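Local structure of acyl-CoA dehydrogenase (3OWA) at residues Val119-Leu124 and Ala149-Thr154; Ala193-Val198 and Ala209-Lys214. The protein probably catalyses the FAD-dependent dehydrogenation of acyl-CoA thioesters, introducing a double bond between the alpha and beta carbons of the acyl chain. All coordinates share one frame; numbering follows the deposited sequence. Where two conformers were deposited one is given.

Contact 1. Residues Val119-Leu124 and Ala149-Thr154; sequences VGIGSL and AAYALT. With FAD (flavin-adenine dinucleotide), chain E.
The flavin carbonyl oxygen O2 of FAD is gripped by two consecutive amides just past strand 149-152: Leu153 N at 3.1 Å and Thr154 N at 3.3 Å, the latter nearly straight (168°). On one side of this carbonyl, FAD N3 donates to Tyr151 O over 2.8 Å; on the other, the hydroxyl Thr154 OG1 donates to FAD N1 at 2.7 Å. The pyrimidine edge is thus read largely by backbone, and the donors around N1 and O2 would be expected to stabilise negative charge on the reduced flavin.

Behind this edge, Ile121 and Gly122 of the 119-124 segment pack on the strand. With CG anti to the backbone N (chi1 -174°), the Tyr151 ring turns one face to Ile121 CB, 4.0 Å from its centroid and displaced toward the rim, a CH-pi contact. Ile121 CG1 meets Tyr151 CB at 3.6 Å, the two side chains crossing at about a right angle. Ile121 O presses within 3.0 Å of Tyr151 CD1 and, though buried, has no hydrogen-bond partner in the model. Gly122 brings its backbone against Ala149 CB, while Tyr151 OH is held by Tyr199 OH. Such a strand end, covered by the N-terminal helical domain and offering backbone groups to the flavin pyrimidine, is characteristic of the acyl-CoA dehydrogenase fold.

Contact 2. Residues Ala193-Val198 and Ala209-Lys214; sequences ADVFIV and AFIVEK
Val198 and Val212 meet at the apolar centre, their CG2 methyls only 3.4 Å apart, tighter than usual van der Waals contact. In both valines CG1 is anti to the backbone N (chi1 177°), while CG2 lies beside it and is the methyl that makes the contact; the two side chains cross obliquely. On the other face of the sheet Val195 and Ile211 lie side by side, CG1 of the valine 3.8 Å from CG2 of the isoleucine, with Ile197 CD1 reaching Ile211 CG1.

Antiparallel pairing fixes this register. Phe196 and Val212 form a hydrogen-bonded pair, as do Val198 and Phe210. Val212 O receives Phe196 N at 2.7 Å and also lies in the plane of the Phe196 ring, at its edge. At the polar edge Lys214 N donates to Asp194 O (2.9 Å, 171°) from above the carbonyl plane, and a water joins that oxygen weakly to Glu213 OE2.

The pairing makes one hairpin of strands 195-202 and 206-213. Tyr138 of helix 132-144 touches Val195 and Ile211 and hydrogen-bonds Glu213 OE1, strand 250-251 borders strand 206-213, and Phe196 packs against Ala150 of strand 149-152.

From the N terminus, contact 1 closes first: the chain leaves helix 110-122, runs through helices 124-129 and 132-144, and returns as strand 149-152. After strands 168-171 and 177-188, contact 2 closes the short hairpin between 195-202 and 206-213. The two loops follow in series, neither nested nor crossed, yet they meet in space, their centres 8 Å apart. Strand 149-152 runs parallel to 195-202, with probable hydrogen bonds from Ala150 N to Val195 O (2.9 Å) and from Ala152 N to Ile197 O (2.7 Å). Helix 132-144, inside the first loop, covers the hairpin, so the N-terminal helices, the middle-domain sheet and the flavin are tied together.

Contact 1. Residues Val119-Leu124 and Ala149-Thr154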
loop_
_atom_site.group_PDB
_atom_site.type_symbol
_atom_site.label_atom_id
_atom_site.label_comp_id
_atom_site.label_asym_id
_atom_site.label_seq_id
_atom_site.Cartn_x
_atom_site.Cartn_y
_atom_site.Cartn_z
ATOM N N VAL A 119 -16.160 -13.252 19.938
ATOM C CA VAL A 119 -16.976 -14.340 19.424
ATOM C C VAL A 119 -16.150 -15.409 18.680
ATOM O O VAL A 119 -16.625 -16.527 18.499
ATOM C CB VAL A 119 -18.119 -13.853 18.477
ATOM C CG1 VAL A 119 -19.042 -12.854 19.206
ATOM C CG2 VAL A 119 -17.550 -13.279 17.145
ATOM N N GLY A 120 -14.922 -15.092 18.300
ATOM C CA GLY A 120 -14.168 -16.005 17.445
ATOM C C GLY A 120 -13.084 -16.652 18.287
ATOM O O GLY A 120 -13.350 -17.580 19.046
ATOM N N ILE A 121 -11.872 -16.145 18.187
ATOM C CA ILE A 121 -10.733 -16.810 18.802
ATOM C C ILE A 121 -10.911 -16.933 20.337
ATOM O O ILE A 121 -10.397 -17.861 20.932
ATOM C CB ILE A 121 -9.423 -16.103 18.435
ATOM C CG1 ILE A 121 -9.464 -14.609 18.837
ATOM C CG2 ILE A 121 -9.163 -16.268 16.949
ATOM C CD1 ILE A 121 -8.142 -13.834 18.556
ATOM N N GLY A 122 -11.653 -16.019 20.961
ATOM C CA GLY A 122 -11.839 -16.042 22.402
ATOM C C GLY A 122 -12.847 -17.092 22.884
ATOM O O GLY A 122 -12.574 -17.806 23.840
ATOM N N SER A 123 -14.005 -17.189 22.229
ATOM C CA SER A 123 -15.085 -18.061 22.702
ATOM C C SER A 123 -15.040 -19.442 22.067
ATOM O O SER A 123 -15.305 -20.448 22.751
ATOM C CB SER A 123 -16.471 -17.457 22.418
ATOM O OG SER A 123 -16.741 -16.350 23.280
ATOM N N LEU A 124 -14.722 -19.492 20.774
ATOM C CA LEU A 124 -14.767 -20.745 20.008
ATOM C C LEU A 124 -13.859 -21.862 20.539
ATOM O O LEU A 124 -14.185 -23.023 20.369
ATOM C CB LEU A 124 -14.489 -20.517 18.521
ATOM C CG LEU A 124 -15.594 -19.790 17.755
ATOM C CD1 LEU A 124 -15.205 -19.621 16.292
ATOM C CD2 LEU A 124 -16.961 -20.490 17.894
ATOM N N ALA A 149 -14.453 -12.471 26.355
ATOM C CA ALA A 149 -13.287 -13.361 26.138
ATOM C C ALA A 149 -12.119 -12.726 25.335
ATOM O O ALA A 149 -12.297 -11.760 24.551
ATOM C CB ALA A 149 -13.774 -14.643 25.436
ATOM N N ALA A 150 -10.939 -13.325 25.492
ATOM C CA ALA A 150 -9.748 -12.947 24.747
ATOM C C ALA A 150 -8.967 -14.236 24.507
ATOM O O ALA A 150 -9.165 -15.257 25.188
ATOM C CB ALA A 150 -8.907 -11.974 25.561
ATOM N N TYR A 151 -8.036 -14.172 23.563
ATOM C CA TYR A 151 -7.242 -15.328 23.160
ATOM C C TYR A 151 -5.766 -14.963 23.291
ATOM O O TYR A 151 -5.317 -13.970 22.707
ATOM C CB TYR A 151 -7.560 -15.583 21.700
ATOM C CG TYR A 151 -6.970 -16.826 21.081
ATOM C CD1 TYR A 151 -7.462 -18.093 21.411
ATOM C CD2 TYR A 151 -5.956 -16.738 20.114
ATOM C CE1 TYR A 151 -6.960 -19.251 20.777
ATOM C CE2 TYR A 151 -5.441 -17.904 19.490
ATOM C CZ TYR A 151 -5.956 -19.150 19.842
ATOM O OH TYR A 151 -5.461 -20.292 19.232
ATOM N N ALA A 152 -4.994 -15.760 24.018
ATOM C CA ALA A 152 -3.635 -15.345 24.396
ATOM C C ALA A 152 -2.624 -16.432 23.978
ATOM O O ALA A 152 -2.309 -17.372 24.754
ATOM C CB ALA A 152 -3.554 -15.094 25.890
ATOM N N LEU A 153 -2.118 -16.303 22.755
ATOM C CA LEU A 153 -1.157 -17.244 22.193
ATOM C C LEU A 153 0.231 -16.601 22.002
ATOM O O LEU A 153 1.240 -17.136 22.431
ATOM C CB LEU A 153 -1.664 -17.742 20.859
ATOM C CG LEU A 153 -0.770 -18.667 19.993
ATOM C CD1 LEU A 153 -0.297 -19.894 20.755
ATOM C CD2 LEU A 153 -1.496 -19.065 18.691
ATOM N N THR A 154 0.265 -15.466 21.314
ATOM C CA THR A 154 1.499 -14.761 21.001
ATOM C C THR A 154 2.328 -14.352 22.206
ATOM O O THR A 154 1.792 -14.020 23.263
ATOM C CB THR A 154 1.173 -13.529 20.189
ATOM O OG1 THR A 154 0.392 -13.917 19.045
ATOM C CG2 THR A 154 2.399 -12.824 19.721
HETATM P PA FAD E . 7.178 -12.305 13.266
HETATM O O1A FAD E . 8.401 -11.899 14.049
HETATM O O2A FAD E . 6.673 -13.682 13.505
HETATM O O5B FAD E . 7.400 -12.077 11.719
HETATM C C5B FAD E . 8.171 -11.026 11.191
HETATM C C4B FAD E . 8.310 -11.165 9.681
HETATM O O4B FAD E . 9.007 -12.375 9.343
HETATM C C3B FAD E . 6.941 -11.220 9.010
HETATM O O3B FAD E . 6.966 -10.609 7.721
HETATM C C2B FAD E . 6.770 -12.703 8.803
HETATM O O2B FAD E . 5.912 -12.999 7.744
HETATM C C1B FAD E . 8.180 -13.133 8.488
HETATM N N9A FAD E . 8.361 -14.563 8.754
HETATM C C8A FAD E . 8.198 -15.220 9.947
HETATM N N7A FAD E . 8.461 -16.528 9.778
HETATM C C5A FAD E . 8.819 -16.720 8.495
HETATM C C6A FAD E . 9.214 -17.871 7.768
HETATM N N6A FAD E . 9.380 -19.054 8.371
HETATM N N1A FAD E . 9.509 -17.725 6.436
HETATM C C2A FAD E . 9.437 -16.486 5.818
HETATM N N3A FAD E . 9.085 -15.349 6.539
HETATM C C4A FAD E . 8.765 -15.470 7.848
HETATM N N1 FAD E . -2.073 -12.740 19.118
HETATM C C2 FAD E . -2.934 -13.463 19.914
HETATM O O2 FAD E . -2.700 -14.625 20.167
HETATM N N3 FAD E . -4.080 -12.908 20.447
HETATM C C4 FAD E . -4.396 -11.605 20.226
HETATM O O4 FAD E . -5.447 -11.166 20.718
HETATM C C4X FAD E . -3.539 -10.856 19.413
HETATM N N5 FAD E . -3.818 -9.521 19.199
HETATM C C5X FAD E . -2.949 -8.742 18.450
HETATM C C6 FAD E . -3.263 -7.392 18.256
HETATM C C7 FAD E . -2.387 -6.590 17.533
HETATM C C7M FAD E . -2.714 -5.125 17.335
HETATM C C8 FAD E . -1.208 -7.172 17.014
HETATM C C8M FAD E . -0.205 -6.411 16.209
HETATM C C9 FAD E . -0.931 -8.526 17.170
HETATM C C9A FAD E . -1.785 -9.324 17.891
HETATM N N10 FAD E . -1.516 -10.674 18.051
HETATM C C10 FAD E . -2.365 -11.425 18.854
HETATM C "C1'" FAD E . -0.225 -11.293 17.530
HETATM C "C2'" FAD E . -0.104 -11.305 16.002
HETATM O "O2'" FAD E . -1.144 -11.935 15.289
HETATM C "C3'" FAD E . 1.483 -11.494 15.511
HETATM O "O3'" FAD E . 1.867 -10.185 15.276
HETATM C "C4'" FAD E . 1.665 -12.252 14.443
HETATM O "O4'" FAD E . 1.100 -13.523 14.759
HETATM C "C5'" FAD E . 3.037 -12.336 13.776
HETATM O "O5'" FAD E . 4.006 -12.313 14.791
HETATM P P FAD E . 5.143 -11.220 14.907
HETATM O O1P FAD E . 4.434 -9.885 14.945
HETATM O O2P FAD E . 5.994 -11.513 16.109
HETATM O O3P FAD E . 5.966 -11.255 13.542
#

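Contact 2. Residues Ala193-Val198 and Ala209-Lys214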
loop_
_atom_site.group_PDB
_atom_site.type_symbol
_atom_site.label_atom_id
_atom_site.label_comp_id
_atom_site.label_asym_id
_atom_site.label_seq_id
_atom_site.Cartn_x
_atom_site.Cartn_y
_atom_site.Cartn_z
ATOM N N ALA A 193 -11.478 -8.117 29.266
ATOM C CA ALA A 193 -11.820 -9.531 29.162
ATOM C C ALA A 193 -11.875 -10.164 30.564
ATOM O O ALA A 193 -11.040 -9.877 31.436
ATOM C CB ALA A 193 -10.772 -10.327 28.265
ATOM N N ASP A 194 -12.846 -11.046 30.755
ATOM C CA ASP A 194 -12.989 -11.821 31.991
ATOM C C ASP A 194 -12.297 -13.156 31.868
ATOM O O ASP A 194 -11.905 -13.763 32.873
ATOM C CB ASP A 194 -14.475 -12.049 32.225
ATOM C CG ASP A 194 -15.215 -10.731 32.473
ATOM O OD1 ASP A 194 -14.908 -10.091 33.496
ATOM O OD2 ASP A 194 -16.061 -10.301 31.642
ATOM N N VAL A 195 -12.187 -13.629 30.639
ATOM C CA VAL A 195 -11.711 -14.978 30.387
ATOM C C VAL A 195 -10.669 -14.942 29.296
ATOM O O VAL A 195 -10.894 -14.310 28.233
ATOM C CB VAL A 195 -12.885 -15.872 29.943
ATOM C CG1 VAL A 195 -12.369 -17.266 29.509
ATOM C CG2 VAL A 195 -13.908 -16.022 31.050
ATOM N N PHE A 196 -9.539 -15.614 29.518
ATOM C CA PHE A 196 -8.457 -15.668 28.500
ATOM C C PHE A 196 -8.119 -17.137 28.178
ATOM O O PHE A 196 -7.877 -17.923 29.087
ATOM C CB PHE A 196 -7.109 -15.039 29.004
ATOM C CG PHE A 196 -7.199 -13.560 29.302
ATOM C CD1 PHE A 196 -7.822 -13.106 30.474
ATOM C CD2 PHE A 196 -6.687 -12.620 28.392
ATOM C CE1 PHE A 196 -7.938 -11.753 30.762
ATOM C CE2 PHE A 196 -6.794 -11.253 28.651
ATOM C CZ PHE A 196 -7.404 -10.803 29.853
ATOM N N ILE A 197 -8.091 -17.476 26.901
ATOM C CA ILE A 197 -7.635 -18.792 26.462
ATOM C C ILE A 197 -6.130 -18.661 26.340
ATOM O O ILE A 197 -5.663 -17.988 25.458
ATOM C CB ILE A 197 -8.207 -19.173 25.089
ATOM C CG1 ILE A 197 -9.755 -19.065 25.099
ATOM C CG2 ILE A 197 -7.694 -20.627 24.657
ATOM C CD1 ILE A 197 -10.496 -19.921 26.151
ATOM N N VAL A 198 -5.394 -19.241 27.273
ATOM C CA VAL A 198 -3.944 -19.047 27.335
ATOM C C VAL A 198 -3.186 -20.334 26.956
ATOM O O VAL A 198 -3.504 -21.410 27.436
ATOM C CB VAL A 198 -3.542 -18.693 28.770
ATOM C CG1 VAL A 198 -2.029 -18.562 28.887
ATOM C CG2 VAL A 198 -4.296 -17.403 29.263
ATOM N N ALA A 209 -3.519 -25.719 26.181
ATOM C CA ALA A 209 -4.368 -24.540 26.324
ATOM C C ALA A 209 -5.077 -24.564 27.663
ATOM O O ALA A 209 -5.371 -25.648 28.179
ATOM C CB ALA A 209 -5.374 -24.465 25.172
ATOM N N PHE A 210 -5.365 -23.375 28.214
ATOM C CA PHE A 210 -5.988 -23.239 29.545
ATOM C C PHE A 210 -7.025 -22.147 29.513
ATOM O O PHE A 210 -6.830 -21.116 28.849
ATOM C CB PHE A 210 -4.956 -22.815 30.596
ATOM C CG PHE A 210 -3.846 -23.820 30.814
ATOM C CD1 PHE A 210 -3.946 -24.762 31.823
ATOM C CD2 PHE A 210 -2.712 -23.803 30.029
ATOM C CE1 PHE A 210 -2.924 -25.703 32.054
ATOM C CE2 PHE A 210 -1.670 -24.731 30.239
ATOM C CZ PHE A 210 -1.794 -25.696 31.266
ATOM N N ILE A 211 -8.133 -22.359 30.214
ATOM C CA ILE A 211 -9.094 -21.274 30.426
ATOM C C ILE A 211 -8.667 -20.542 31.695
ATOM O O ILE A 211 -8.558 -21.129 32.799
ATOM C CB ILE A 211 -10.519 -21.805 30.569
ATOM C CG1 ILE A 211 -10.898 -22.646 29.344
ATOM C CG2 ILE A 211 -11.506 -20.660 30.916
ATOM C CD1 ILE A 211 -12.090 -23.629 29.581
ATOM N N VAL A 212 -8.334 -19.268 31.540
ATOM C CA VAL A 212 -7.765 -18.520 32.636
ATOM C C VAL A 212 -8.677 -17.320 32.871
ATOM O O VAL A 212 -8.838 -16.483 31.980
ATOM C CB VAL A 212 -6.356 -18.014 32.291
ATOM C CG1 VAL A 212 -5.795 -17.158 33.458
ATOM C CG2 VAL A 212 -5.432 -19.195 31.961
ATOM N N GLU A 213 -9.251 -17.237 34.064
ATOM C CA GLU A 213 -10.040 -16.070 34.446
ATOM C C GLU A 213 -9.154 -14.910 34.895
ATOM O O GLU A 213 -8.136 -15.105 35.596
ATOM C CB GLU A 213 -11.027 -16.474 35.547
ATOM C CG GLU A 213 -12.059 -17.474 35.034
ATOM C CD GLU A 213 -13.118 -17.845 36.082
ATOM O OE1 GLU A 213 -13.734 -18.928 35.966
ATOM O OE2 GLU A 213 -13.337 -17.063 37.025
ATOM N N LYS A 214 -9.548 -13.701 34.500
ATOM C CA LYS A 214 -8.864 -12.470 34.912
ATOM C C LYS A 214 -8.686 -12.383 36.431
ATOM O O LYS A 214 -7.621 -11.976 36.919
ATOM C CB LYS A 214 -9.616 -11.235 34.375
ATOM C CG LYS A 214 -8.932 -9.897 34.648
ATOM C CD LYS A 214 -7.460 -9.885 34.194
ATOM C CE LYS A 214 -6.968 -8.459 33.943
ATOM N NZ LYS A 214 -6.745 -7.577 35.146
HETATM O O HOH W 1 -14.368 -14.588 35.121
#